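Local coordinates for type IV secretion system protein DotB (Yersinia pseudotuberculosis IP 31758, PDB 6GEF) that probably hydrolyses ATP as a six-subunit AAA+ motor that energises a type IVb secretion system, at residues Arg350-Leu353 with Leu354-Asp358; Ser307-Gly310 with Ala311-Asp315; Ala363-Val366 with Arg367-Asp371; Ala295-Arg298 with Arg299-Arg303; Gln269-Glu272 with Ser273-Ala277. All coordinates share one frame; numbering follows the deposited sequence.

Contact 1: residues Arg350-Leu353 with Leu354-Asp358; sequences REQL and LSLSD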
loop_
_atom_site.group_PDB
_atom_site.type_symbol
_atom_site.label_atom_id
_atom_site.label_comp_id
_atom_site.label_asym_id
_atom_site.label_seq_id
_atom_site.Cartn_x
_atom_site.Cartn_y
_atom_site.Cartn_z
ATOM N N ARG A 350 -20.451 -37.709 -18.833
ATOM C CA ARG A 350 -19.099 -37.235 -18.582
ATOM C C ARG A 350 -18.122 -37.590 -19.724
ATOM O O ARG A 350 -17.504 -36.702 -20.309
ATOM C CB ARG A 350 -18.576 -37.822 -17.267
ATOM C CG ARG A 350 -18.961 -37.052 -16.025
ATOM C CD ARG A 350 -19.144 -37.970 -14.819
ATOM N NE ARG A 350 -18.875 -37.290 -13.576
ATOM C CZ ARG A 350 -19.108 -37.823 -12.382
ATOM N NH1 ARG A 350 -19.631 -39.079 -12.279
ATOM N NH2 ARG A 350 -18.824 -37.125 -11.261
ATOM N N GLU A 351 -18.111 -38.879 -20.091
ATOM C CA GLU A 351 -17.252 -39.312 -21.178
ATOM C C GLU A 351 -17.541 -38.539 -22.474
ATOM O O GLU A 351 -16.610 -38.094 -23.156
ATOM C CB GLU A 351 -17.398 -40.805 -21.423
ATOM C CG GLU A 351 -16.326 -41.656 -20.736
ATOM C CD GLU A 351 -16.402 -43.108 -21.204
ATOM O OE1 GLU A 351 -15.313 -43.731 -21.413
ATOM O OE2 GLU A 351 -17.541 -43.651 -21.406
ATOM N N GLN A 352 -18.818 -38.312 -22.754
ATOM C CA GLN A 352 -19.189 -37.554 -23.937
ATOM C C GLN A 352 -18.645 -36.126 -23.895
ATOM O O GLN A 352 -18.159 -35.607 -24.900
ATOM C CB GLN A 352 -20.708 -37.541 -24.121
ATOM C CG GLN A 352 -21.159 -36.868 -25.412
ATOM C CD GLN A 352 -20.336 -37.263 -26.638
ATOM O OE1 GLN A 352 -19.127 -37.425 -26.586
ATOM N NE2 GLN A 352 -21.007 -37.525 -27.721
ATOM N N LEU A 353 -18.699 -35.507 -22.713
ATOM C CA LEU A 353 -18.252 -34.120 -22.600
ATOM C C LEU A 353 -16.749 -34.026 -22.705
ATOM O O LEU A 353 -16.220 -33.105 -23.350
ATOM C CB LEU A 353 -18.759 -33.504 -21.290
ATOM C CG LEU A 353 -20.199 -33.017 -21.274
ATOM C CD1 LEU A 353 -20.643 -32.728 -19.847
ATOM C CD2 LEU A 353 -20.325 -31.787 -22.162
ATOM N N LEU A 354 -16.027 -34.940 -22.058
ATOM C CA LEU A 354 -14.568 -34.982 -22.194
ATOM C C LEU A 354 -14.114 -35.271 -23.657
ATOM O O LEU A 354 -13.188 -34.662 -24.145
ATOM C CB LEU A 354 -13.967 -36.023 -21.281
ATOM C CG LEU A 354 -14.165 -35.833 -19.782
ATOM C CD1 LEU A 354 -13.850 -37.142 -19.026
ATOM C CD2 LEU A 354 -13.298 -34.653 -19.330
ATOM N N SER A 355 -14.912 -36.068 -24.359
ATOM C CA SER A 355 -14.374 -36.792 -25.520
ATOM C C SER A 355 -14.263 -35.939 -26.786
ATOM O O SER A 355 -13.216 -35.916 -27.416
ATOM C CB SER A 355 -15.224 -38.025 -25.833
ATOM O OG SER A 355 -15.517 -38.776 -24.662
ATOM N N LEU A 356 -15.273 -35.114 -27.016
ATOM C CA LEU A 356 -15.199 -34.092 -28.070
ATOM C C LEU A 356 -13.945 -33.262 -27.951
ATOM O O LEU A 356 -13.098 -33.520 -27.072
ATOM C CB LEU A 356 -16.450 -33.207 -27.987
ATOM C CG LEU A 356 -17.745 -33.847 -28.568
ATOM C CD1 LEU A 356 -18.682 -32.796 -29.175
ATOM C CD2 LEU A 356 -17.543 -34.966 -29.616
ATOM N N SER A 357 -13.748 -32.312 -28.832
ATOM C CA SER A 357 -12.654 -31.341 -28.705
ATOM C C SER A 357 -12.707 -30.645 -27.323
ATOM O O SER A 357 -11.701 -30.520 -26.634
ATOM C CB SER A 357 -12.689 -30.324 -29.827
ATOM O OG SER A 357 -11.852 -29.232 -29.562
ATOM N N ASP A 358 -13.907 -30.187 -26.937
ATOM C CA ASP A 358 -14.165 -29.655 -25.623
ATOM C C ASP A 358 -13.354 -28.390 -25.262
ATOM O O ASP A 358 -13.400 -27.913 -24.134
ATOM C CB ASP A 358 -14.019 -30.739 -24.527
ATOM C CG ASP A 358 -12.684 -30.666 -23.801
ATOM O OD1 ASP A 358 -12.060 -29.580 -23.793
ATOM O OD2 ASP A 358 -12.278 -31.685 -23.253
#
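Leu354 turns its CG beside its own backbone N (chi1 -62°), which lays the isobutyl group back along the preceding turn, with CG 3.5 Å from Arg350 O. Gln352 reaches the other way: its chain bends at chi2 (44°), and the amide oxygen OE1 comes back to 4.0 Å from Ser355 CB. Both pairs lie on the final turn of helix 347-355, and the backbone geometry records how that helix ends. Leu354 N donates to Arg350 O over 2.9 Å with an N-H...O angle of 173°, a regular i to i-4 helical bond pointing nearly along the C=O axis. One residue later the regularity fades: Ser355 N makes a weak bond to Gln352 O at 3.3 Å, three residues back, while its weak i-4 alternative to Glu351 O is doubtful because that oxygen is crowded in the model. Leu356 is the first residue to leave helical backbone angles, and its CG stays 4.1 Å from Gln352 O.

Both leucines of the turn touch Val317 of helix 306-319; Leu353 also packs on Val362 and Leu369 of helix 362-372, and Leu354 on Tyr314 and on His393 of a second subunit. Arg350 sends its end away from the turn, where NE and NH2 make weak hydrogen bonds to the carbonyls of Val317 and Glu318. Past the helix end the chain doubles back, bringing Asp358 CB to 3.4 Å from the carbonyl oxygen of Leu353.

Contact 2: residues Ser307-Gly310 with Ala311-Asp315; sequences SVRG and AAIYD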
loop_
_atom_site.group_PDB
_atom_site.type_symbol
_atom_site.label_atom_id
_atom_site.label_comp_id
_atom_site.label_asym_id
_atom_site.label_seq_id
_atom_site.Cartn_x
_atom_site.Cartn_y
_atom_site.Cartn_z
ATOM N N SER A 307 -5.066 -20.795 -19.809
ATOM C CA SER A 307 -3.998 -21.697 -19.362
ATOM C C SER A 307 -4.527 -22.781 -18.412
ATOM O O SER A 307 -4.281 -23.963 -18.588
ATOM C CB SER A 307 -2.879 -20.912 -18.680
ATOM O OG SER A 307 -3.388 -20.178 -17.575
ATOM N N VAL A 308 -5.322 -22.370 -17.434
ATOM C CA VAL A 308 -5.869 -23.316 -16.467
ATOM C C VAL A 308 -7.186 -23.947 -16.941
ATOM O O VAL A 308 -7.680 -24.868 -16.312
ATOM C CB VAL A 308 -6.078 -22.644 -15.076
ATOM C CG1 VAL A 308 -6.630 -23.608 -14.053
ATOM C CG2 VAL A 308 -4.795 -22.002 -14.586
ATOM N N ARG A 309 -7.721 -23.491 -18.073
ATOM C CA ARG A 309 -9.119 -23.744 -18.387
ATOM C C ARG A 309 -9.384 -25.174 -18.829
ATOM O O ARG A 309 -10.487 -25.683 -18.683
ATOM C CB ARG A 309 -9.627 -22.781 -19.465
ATOM C CG ARG A 309 -11.028 -23.083 -19.934
ATOM C CD ARG A 309 -11.613 -21.883 -20.701
ATOM N NE ARG A 309 -11.500 -20.657 -19.932
ATOM C CZ ARG A 309 -11.846 -19.470 -20.388
ATOM N NH1 ARG A 309 -12.325 -19.330 -21.614
ATOM N NH2 ARG A 309 -11.734 -18.369 -19.631
ATOM N N GLY A 310 -8.375 -25.845 -19.392
ATOM C CA GLY A 310 -8.466 -27.278 -19.658
ATOM C C GLY A 310 -8.608 -28.108 -18.402
ATOM O O GLY A 310 -9.550 -28.875 -18.246
ATOM N N ALA A 311 -7.655 -27.961 -17.497
ATOM C CA ALA A 311 -7.741 -28.605 -16.184
ATOM C C ALA A 311 -9.079 -28.284 -15.528
ATOM O O ALA A 311 -9.731 -29.171 -14.968
ATOM C CB ALA A 311 -6.579 -28.155 -15.307
ATOM N N ALA A 312 -9.494 -27.022 -15.572
ATOM C CA ALA A 312 -10.729 -26.630 -14.923
ATOM C C ALA A 312 -11.921 -27.304 -15.574
ATOM O O ALA A 312 -12.895 -27.667 -14.884
ATOM C CB ALA A 312 -10.886 -25.104 -14.925
ATOM N N ILE A 313 -11.914 -27.454 -16.887
ATOM C CA ILE A 313 -12.997 -28.151 -17.567
ATOM C C ILE A 313 -13.022 -29.611 -17.188
ATOM O O ILE A 313 -14.090 -30.183 -16.955
ATOM C CB ILE A 313 -12.896 -27.928 -19.106
ATOM C CG1 ILE A 313 -13.244 -26.481 -19.441
ATOM C CG2 ILE A 313 -13.819 -28.847 -19.849
ATOM C CD1 ILE A 313 -13.036 -26.121 -20.863
ATOM N N TYR A 314 -11.870 -30.257 -17.162
ATOM C CA TYR A 314 -11.802 -31.673 -16.790
ATOM C C TYR A 314 -12.333 -31.884 -15.361
ATOM O O TYR A 314 -13.248 -32.680 -15.139
ATOM C CB TYR A 314 -10.381 -32.189 -16.915
ATOM C CG TYR A 314 -10.249 -33.655 -16.549
ATOM C CD1 TYR A 314 -10.200 -34.067 -15.225
ATOM C CD2 TYR A 314 -10.114 -34.625 -17.537
ATOM C CE1 TYR A 314 -10.063 -35.394 -14.900
ATOM C CE2 TYR A 314 -9.993 -35.954 -17.225
ATOM C CZ TYR A 314 -9.968 -36.337 -15.889
ATOM O OH TYR A 314 -9.823 -37.669 -15.542
ATOM N N ASP A 315 -11.782 -31.148 -14.403
ATOM C CA ASP A 315 -12.292 -31.221 -13.043
ATOM C C ASP A 315 -13.802 -30.954 -12.990
ATOM O O ASP A 315 -14.535 -31.655 -12.304
ATOM C CB ASP A 315 -11.539 -30.227 -12.135
ATOM C CG ASP A 315 -10.313 -30.841 -11.500
ATOM O OD1 ASP A 315 -10.296 -32.061 -11.300
ATOM O OD2 ASP A 315 -9.362 -30.130 -11.181
#
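Arg309 and Ile313, one helical turn apart, cross obliquely: the aliphatic base of the arginine meets the long branch of the isoleucine, with Arg309 CG 3.8 Å from Ile313 CD1 and 4.1 Å from Ile313 CG1. Arg309 CG stands opposite its backbone N (chi1 174°), while Ile313 CG1 sits beside its own N. That second choice runs the isoleucine branch over the carbonyl one turn back, CD1 lying 3.4 Å from Arg309 O. The same oxygen accepts Ile313 N at 2.9 Å, the donor standing 39° out of the carbonyl plane. Helical bonds before and after it, Ala312 N to Val308 O and Tyr314 N to Gly310 O, are also 2.9 Å long. Beyond its methylenes Arg309 bends at chi3, and NH2 is hydrogen-bonded to Phe304 O.

Tyr314 sends its ring away from this turn to a second subunit, where OH makes a weak hydrogen bond with His393; Asp315 OD2 forms a salt bridge to Arg397 of that subunit. Helix 306-319 thus lies between a subunit interface and its own domain: Arg309 and Ile313 pack on Ile301 of helix 293-302, Asp315 touches Phe275 of helix 268-280, and the chain then runs directly into strand 320-330 of the mixed sheet.

Contact 3: residues Ala363-Val366 with Arg367-Asp371; sequences ASEV and RRLVD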
loop_
_atom_site.group_PDB
_atom_site.type_symbol
_atom_site.label_atom_id
_atom_site.label_comp_id
_atom_site.label_asym_id
_atom_site.label_seq_id
_atom_site.Cartn_x
_atom_site.Cartn_y
_atom_site.Cartn_z
ATOM N N ALA A 363 -20.332 -26.059 -23.394
ATOM C CA ALA A 363 -21.630 -25.460 -23.179
ATOM C C ALA A 363 -22.647 -26.003 -24.182
ATOM O O ALA A 363 -23.617 -26.657 -23.823
ATOM C CB ALA A 363 -21.513 -23.943 -23.276
ATOM N N SER A 364 -22.428 -25.705 -25.470
ATOM C CA SER A 364 -23.240 -26.274 -26.528
ATOM C C SER A 364 -23.504 -27.777 -26.285
ATOM O O SER A 364 -24.655 -28.199 -26.179
ATOM C CB SER A 364 -22.545 -26.067 -27.878
ATOM O OG SER A 364 -23.485 -25.769 -28.890
ATOM N N GLU A 365 -22.436 -28.559 -26.168
ATOM C CA GLU A 365 -22.594 -29.995 -26.055
ATOM C C GLU A 365 -23.483 -30.374 -24.881
ATOM O O GLU A 365 -24.156 -31.414 -24.913
ATOM C CB GLU A 365 -21.223 -30.689 -25.945
ATOM C CG GLU A 365 -20.856 -31.534 -27.139
ATOM C CD GLU A 365 -21.444 -32.926 -27.109
ATOM O OE1 GLU A 365 -21.628 -33.428 -25.981
ATOM O OE2 GLU A 365 -21.706 -33.533 -28.161
ATOM N N VAL A 366 -23.429 -29.601 -23.769
ATOM C CA VAL A 366 -24.280 -29.885 -22.643
ATOM C C VAL A 366 -25.726 -29.437 -22.866
ATOM O O VAL A 366 -26.638 -30.022 -22.284
ATOM C CB VAL A 366 -23.671 -29.291 -21.355
ATOM C CG1 VAL A 366 -24.055 -27.850 -21.196
ATOM C CG2 VAL A 366 -24.133 -30.086 -20.120
ATOM N N ARG A 367 -25.942 -28.414 -23.667
ATOM C CA ARG A 367 -27.278 -28.103 -24.150
ATOM C C ARG A 367 -27.849 -29.264 -24.922
ATOM O O ARG A 367 -28.879 -29.841 -24.576
ATOM C CB ARG A 367 -27.252 -26.818 -24.994
ATOM C CG ARG A 367 -28.635 -26.359 -25.431
ATOM C CD ARG A 367 -28.693 -24.860 -25.650
ATOM N NE ARG A 367 -27.739 -24.387 -26.633
ATOM C CZ ARG A 367 -26.564 -23.805 -26.370
ATOM N NH1 ARG A 367 -26.179 -23.617 -25.112
ATOM N NH2 ARG A 367 -25.763 -23.449 -27.380
ATOM N N ARG A 368 -27.222 -29.601 -26.046
ATOM C CA ARG A 368 -27.529 -30.867 -26.736
ATOM C C ARG A 368 -27.833 -31.996 -25.738
ATOM O O ARG A 368 -28.858 -32.646 -25.823
ATOM C CB ARG A 368 -26.347 -31.252 -27.633
ATOM C CG ARG A 368 -26.774 -31.840 -28.974
ATOM C CD ARG A 368 -25.831 -32.929 -29.407
ATOM N NE ARG A 368 -25.663 -33.972 -28.392
ATOM C CZ ARG A 368 -24.634 -34.803 -28.308
ATOM N NH1 ARG A 368 -23.667 -34.760 -29.220
ATOM N NH2 ARG A 368 -24.571 -35.690 -27.332
ATOM N N LEU A 369 -26.942 -32.194 -24.771
ATOM C CA LEU A 369 -27.063 -33.363 -23.902
ATOM C C LEU A 369 -28.278 -33.270 -22.991
ATOM O O LEU A 369 -28.850 -34.309 -22.631
ATOM C CB LEU A 369 -25.764 -33.549 -23.099
ATOM C CG LEU A 369 -24.649 -34.326 -23.779
ATOM C CD1 LEU A 369 -23.275 -33.853 -23.329
ATOM C CD2 LEU A 369 -24.804 -35.809 -23.503
ATOM N N VAL A 370 -28.650 -32.078 -22.570
ATOM C CA VAL A 370 -29.894 -31.906 -21.830
ATOM C C VAL A 370 -31.073 -32.172 -22.733
ATOM O O VAL A 370 -32.074 -32.800 -22.313
ATOM C CB VAL A 370 -29.967 -30.518 -21.160
ATOM C CG1 VAL A 370 -28.632 -30.141 -20.533
ATOM C CG2 VAL A 370 -30.395 -29.472 -22.135
ATOM N N ASP A 371 -31.023 -31.698 -23.979
ATOM C CA ASP A 371 -32.037 -32.071 -24.970
ATOM C C ASP A 371 -32.234 -33.597 -25.080
ATOM O O ASP A 371 -33.343 -34.081 -24.937
ATOM C CB ASP A 371 -31.658 -31.513 -26.338
ATOM C CG ASP A 371 -31.682 -30.013 -26.402
ATOM O OD1 ASP A 371 -32.104 -29.348 -25.418
ATOM O OD2 ASP A 371 -31.306 -29.468 -27.458
#
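Glu365 and Arg368 form an i to i+3 salt bridge on helix 362-372, and the glutamate can be traced outward to it. Its CB leads away from the following turn, and CG rests on Leu356, in the loop after helix 347-355. At chi2 (-83°) the chain bends, bringing the carboxylate back alongside Arg368, so that the two side chains lie side by side and point the same way. CD stands 3.5 Å above the guanidinium plane, offset toward its rim. At the tip the oxygens divide: OE1 of Glu365 lies against Leu369 CD1 at 3.2 Å, and OE2 of Glu365 makes the salt bridge to Arg368 NH1, modelled at 2.5 Å, a length not to be pressed at this resolution.

With the two planes 79° apart and OE2 over a guanidinium face, the pair is not the flat, two-pronged kind. Arg368 also has a second partner, since its NE forms a salt bridge with Glu372 OE1. Glu365 is buried, and the nearby positive charge probably helps to keep its carboxylate ionised.

The backbone beneath keeps the i to i-4 bonds of a helix. Leu369 N bonds to Glu365 O at 2.9 Å from above the carbonyl plane, and Arg368 N reaches Ser364 O over the same length. Leu369 packs on Ile349 of helix 347-355 and on Leu343 of strand 336-344. Arg367, bent at chi3 (58°), folds its guanidinium back so that one face lies over Ser364 CA, 4.1 Å from CZ, with Arg367 NH2 3.6 Å from Ser364 OG.

Contact 4: residues Ala295-Arg298 with Arg299-Arg303; sequences AVMR and RLISR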
loop_
_atom_site.group_PDB
_atom_site.type_symbol
_atom_site.label_atom_id
_atom_site.label_comp_id
_atom_site.label_asym_id
_atom_site.label_seq_id
_atom_site.Cartn_x
_atom_site.Cartn_y
_atom_site.Cartn_z
ATOM N N ALA A 295 -25.740 -22.574 -19.627
ATOM C CA ALA A 295 -25.261 -21.284 -19.139
ATOM C C ALA A 295 -24.438 -21.447 -17.876
ATOM O O ALA A 295 -23.514 -20.660 -17.636
ATOM C CB ALA A 295 -26.450 -20.334 -18.900
ATOM N N VAL A 296 -24.763 -22.444 -17.047
ATOM C CA VAL A 296 -23.997 -22.681 -15.829
ATOM C C VAL A 296 -22.621 -23.176 -16.178
ATOM O O VAL A 296 -21.591 -22.763 -15.596
ATOM C CB VAL A 296 -24.760 -23.559 -14.844
ATOM C CG1 VAL A 296 -26.107 -23.922 -15.423
ATOM C CG2 VAL A 296 -23.950 -24.767 -14.475
ATOM N N MET A 297 -22.529 -24.164 -17.056
ATOM C CA MET A 297 -21.236 -24.614 -17.567
ATOM C C MET A 297 -20.419 -23.439 -18.082
ATOM O O MET A 297 -19.306 -23.175 -17.623
ATOM C CB MET A 297 -21.432 -25.660 -18.654
ATOM C CG MET A 297 -20.700 -26.974 -18.394
ATOM S SD MET A 297 -21.259 -27.797 -16.919
ATOM C CE MET A 297 -20.302 -29.352 -17.128
ATOM N N ARG A 298 -20.951 -22.706 -19.058
ATOM C CA ARG A 298 -20.297 -21.507 -19.551
ATOM C C ARG A 298 -19.779 -20.599 -18.393
ATOM O O ARG A 298 -18.634 -20.198 -18.396
ATOM C CB ARG A 298 -21.289 -20.687 -20.401
ATOM C CG ARG A 298 -21.451 -21.143 -21.801
ATOM C CD ARG A 298 -20.125 -21.023 -22.548
ATOM N NE ARG A 298 -20.118 -20.069 -23.639
ATOM C CZ ARG A 298 -20.951 -20.087 -24.672
ATOM N NH1 ARG A 298 -21.976 -20.964 -24.711
ATOM N NH2 ARG A 298 -20.772 -19.194 -25.668
ATOM N N ARG A 299 -20.640 -20.371 -17.400
ATOM C CA ARG A 299 -20.332 -19.391 -16.405
ATOM C C ARG A 299 -19.191 -19.868 -15.520
ATOM O O ARG A 299 -18.251 -19.118 -15.205
ATOM C CB ARG A 299 -21.586 -19.072 -15.563
ATOM C CG ARG A 299 -21.309 -18.267 -14.284
ATOM C CD ARG A 299 -22.152 -17.009 -14.234
ATOM N NE ARG A 299 -21.625 -16.032 -13.317
ATOM C CZ ARG A 299 -21.832 -16.002 -12.007
ATOM N NH1 ARG A 299 -22.556 -16.972 -11.423
ATOM N NH2 ARG A 299 -21.292 -15.027 -11.272
ATOM N N LEU A 300 -19.275 -21.103 -15.039
ATOM C CA LEU A 300 -18.193 -21.657 -14.231
ATOM C C LEU A 300 -16.907 -21.703 -15.019
ATOM O O LEU A 300 -15.828 -21.394 -14.480
ATOM C CB LEU A 300 -18.577 -23.044 -13.712
ATOM C CG LEU A 300 -19.800 -23.144 -12.808
ATOM C CD1 LEU A 300 -19.986 -24.583 -12.393
ATOM C CD2 LEU A 300 -19.660 -22.159 -11.653
ATOM N N ILE A 301 -16.963 -22.110 -16.289
ATOM C CA ILE A 301 -15.749 -22.189 -17.098
ATOM C C ILE A 301 -15.115 -20.819 -17.283
ATOM O O ILE A 301 -13.894 -20.707 -17.324
ATOM C CB ILE A 301 -16.068 -22.877 -18.450
ATOM C CG1 ILE A 301 -16.183 -24.391 -18.258
ATOM C CG2 ILE A 301 -15.048 -22.527 -19.525
ATOM C CD1 ILE A 301 -16.870 -25.069 -19.428
ATOM N N SER A 302 -15.943 -19.776 -17.403
ATOM C CA SER A 302 -15.425 -18.443 -17.682
ATOM C C SER A 302 -14.432 -17.983 -16.602
ATOM O O SER A 302 -13.513 -17.241 -16.887
ATOM C CB SER A 302 -16.562 -17.451 -17.835
ATOM O OG SER A 302 -17.246 -17.258 -16.605
ATOM N N ARG A 303 -14.638 -18.452 -15.372
ATOM C CA ARG A 303 -13.858 -17.940 -14.255
ATOM C C ARG A 303 -12.394 -18.321 -14.318
ATOM O O ARG A 303 -11.584 -17.758 -13.579
ATOM C CB ARG A 303 -14.486 -18.381 -12.917
ATOM C CG ARG A 303 -15.474 -17.352 -12.360
ATOM C CD ARG A 303 -16.879 -17.643 -12.805
ATOM N NE ARG A 303 -17.256 -16.813 -13.945
ATOM C CZ ARG A 303 -17.734 -15.567 -13.849
ATOM N NH1 ARG A 303 -17.863 -14.973 -12.679
ATOM N NH2 ARG A 303 -18.050 -14.908 -14.932
#
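Apolar contacts are loose along helix 293-302: Val296 CG2 approaches Leu300 CD1 to 4.5 Å, and Met297 CG comes within 4.4 Å of Ile301 CD1. Each pair is one turn apart. Leu300 reaches on to Met181 of strand 179-183, while Ile301 packs on helix 306-319.

Backbone hydrogen bonds hold the turns together. The straightest is Leu300 N to Val296 O, 2.9 Å at 178°; Ile301 N to Met297 O follows at 2.9 Å. The last, Ser302 N to Arg298 O, is more bent at 142°.

Side-chain polar bonds gather at the C-terminal end. Ser302 OG, placed between its backbone N and carbonyl carbon, donates to Arg299 O at 2.5 Å and accepts Arg303 NH2 at 3.0 Å, lying only 1° out of the guanidinium plane. Over one face of that guanidinium stands Arg299 NE, 3.8 Å above it and displaced toward the rim.

The two arginines share an outside acid, which probably offsets their like charges: Asp315 of a third subunit makes salt bridges to Arg299 NE through OD1 and to Arg303 NH2 through OD2. These bridges place the helix end at a subunit interface of the six-chain P-loop ATPase, with the Arg299 side chain near, but not touching, the probable Walker A loop.

Contact 5: residues Gln269-Glu272 with Ser273-Ala277; sequences QSIE and SAFEA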
loop_
_atom_site.group_PDB
_atom_site.type_symbol
_atom_site.label_atom_id
_atom_site.label_comp_id
_atom_site.label_asym_id
_atom_site.label_seq_id
_atom_site.Cartn_x
_atom_site.Cartn_y
_atom_site.Cartn_z
ATOM N N GLN A 269 -12.171 -19.109 -6.885
ATOM C CA GLN A 269 -11.804 -19.754 -5.626
ATOM C C GLN A 269 -12.981 -20.575 -5.090
ATOM O O GLN A 269 -12.785 -21.635 -4.482
ATOM C CB GLN A 269 -11.321 -18.736 -4.594
ATOM C CG GLN A 269 -11.235 -19.305 -3.193
ATOM C CD GLN A 269 -10.594 -18.422 -2.176
ATOM O OE1 GLN A 269 -9.631 -18.832 -1.573
ATOM N NE2 GLN A 269 -11.128 -17.225 -1.976
ATOM N N SER A 270 -14.203 -20.080 -5.216
ATOM C CA SER A 270 -15.367 -20.848 -4.810
ATOM C C SER A 270 -15.481 -22.154 -5.597
ATOM O O SER A 270 -15.712 -23.229 -5.043
ATOM C CB SER A 270 -16.637 -20.019 -4.950
ATOM O OG SER A 270 -16.887 -19.690 -6.287
ATOM N N ILE A 271 -15.344 -22.071 -6.918
ATOM C CA ILE A 271 -15.422 -23.259 -7.758
ATOM C C ILE A 271 -14.320 -24.245 -7.391
ATOM O O ILE A 271 -14.566 -25.455 -7.248
ATOM C CB ILE A 271 -15.351 -22.889 -9.254
ATOM C CG1 ILE A 271 -16.421 -21.826 -9.583
ATOM C CG2 ILE A 271 -15.516 -24.103 -10.131
ATOM C CD1 ILE A 271 -16.188 -21.143 -10.906
ATOM N N GLU A 272 -13.091 -23.741 -7.210
ATOM C CA GLU A 272 -11.971 -24.619 -6.869
ATOM C C GLU A 272 -12.175 -25.283 -5.500
ATOM O O GLU A 272 -11.893 -26.460 -5.352
ATOM C CB GLU A 272 -10.667 -23.834 -6.898
ATOM C CG GLU A 272 -10.096 -23.612 -8.278
ATOM C CD GLU A 272 -8.750 -22.847 -8.215
ATOM O OE1 GLU A 272 -8.535 -21.947 -7.294
ATOM O OE2 GLU A 272 -7.893 -23.119 -9.111
ATOM N N SER A 273 -12.700 -24.539 -4.552
ATOM C CA SER A 273 -12.972 -25.111 -3.224
ATOM C C SER A 273 -14.067 -26.140 -3.299
ATOM O O SER A 273 -14.030 -27.157 -2.607
ATOM C CB SER A 273 -13.291 -24.001 -2.218
ATOM O OG SER A 273 -13.445 -24.578 -0.931
ATOM N N ALA A 274 -15.098 -25.908 -4.095
ATOM C CA ALA A 274 -16.072 -26.966 -4.399
ATOM C C ALA A 274 -15.376 -28.198 -4.955
ATOM O O ALA A 274 -15.690 -29.318 -4.582
ATOM C CB ALA A 274 -17.125 -26.435 -5.368
ATOM N N PHE A 275 -14.441 -28.003 -5.887
ATOM C CA PHE A 275 -13.700 -29.141 -6.425
ATOM C C PHE A 275 -12.979 -29.900 -5.332
ATOM O O PHE A 275 -13.012 -31.129 -5.287
ATOM C CB PHE A 275 -12.726 -28.652 -7.515
ATOM C CG PHE A 275 -13.378 -28.318 -8.811
ATOM C CD1 PHE A 275 -14.651 -28.825 -9.123
ATOM C CD2 PHE A 275 -12.741 -27.513 -9.731
ATOM C CE1 PHE A 275 -15.265 -28.510 -10.321
ATOM C CE2 PHE A 275 -13.363 -27.192 -10.948
ATOM C CZ PHE A 275 -14.612 -27.682 -11.232
ATOM N N GLU A 276 -12.270 -29.195 -4.461
ATOM C CA GLU A 276 -11.527 -29.830 -3.372
ATOM C C GLU A 276 -12.473 -30.603 -2.448
ATOM O O GLU A 276 -12.224 -31.758 -2.117
ATOM C CB GLU A 276 -10.706 -28.812 -2.598
ATOM C CG GLU A 276 -10.007 -29.361 -1.376
ATOM C CD GLU A 276 -9.154 -28.346 -0.633
ATOM O OE1 GLU A 276 -8.359 -28.751 0.249
ATOM O OE2 GLU A 276 -9.276 -27.111 -0.829
ATOM N N ALA A 277 -13.551 -29.965 -2.018
ATOM C CA ALA A 277 -14.530 -30.619 -1.158
ATOM C C ALA A 277 -15.077 -31.887 -1.816
ATOM O O ALA A 277 -15.091 -32.963 -1.203
ATOM C CB ALA A 277 -15.670 -29.670 -0.812
#
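Ser270 is gripped at both of its oxygens: its carbonyl O accepts Ala274 N at 2.9 Å, nearly straight at 170°, and its OG is hydrogen-bonded to both Asp267 O and Arg266 N. The side-chain bonds tie the first turn of helix 268-280 to the loop before it, while the backbone bond carries the helix onward. Ser273 N to Gln269 O and Glu276 N to Glu272 O repeat the same 2.9 Å spacing.

The apolar side is carried by Ile271 and Phe275, which lie side by side and point the same way. Phe275 CG sits beside its backbone N (chi1 -76°), leaning the ring back toward the preceding turn. Ile271 presents its CG2 methyl over a face of that ring, 4.2 Å from the centroid and 27° off the normal, a CH-pi contact in which CG2 is 3.9 Å from Phe275 CZ. Ile271 O also lies above a ring face, 3.5 Å from the plane and offset toward the rim, while bonding to Phe275 N. The ring then packs on Leu316 and Thr319 of helix 306-319 and on Ile179.

Glu276, extended on the polar side, hydrogen-bonds through OE1 to Ser187 of a second subunit, within that chain's probable Walker A loop. The helix itself is the connecting element of a beta-alpha-beta crossover between parallel strands 259-264 and 284-288, the building unit of the P-loop NTPase fold.

Along the chain the order is contact 5, contact 4, contact 2, contact 1, contact 3, each on, or at the end of, its own helix. Contacts 5, 4 and 2 form a group, their centres about 12 to 14 Å apart, in which helices 268-280, 293-302 and 306-319 meet beside the mixed sheet. Contacts 1 and 3 belong to the successive helices 347-355 and 362-372; they touch, with centres about 11 Å apart. Contact 1 also touches contact 2, and Ala363 against Arg298 links contact 3 to contact 4. Contacts 3 and 5 are farthest apart, about 24 Å between centres. Contacts 1, 2, 4 and 5 all reach neighbouring subunits, consistent with these helices contributing to the interfaces of the six-chain assembly.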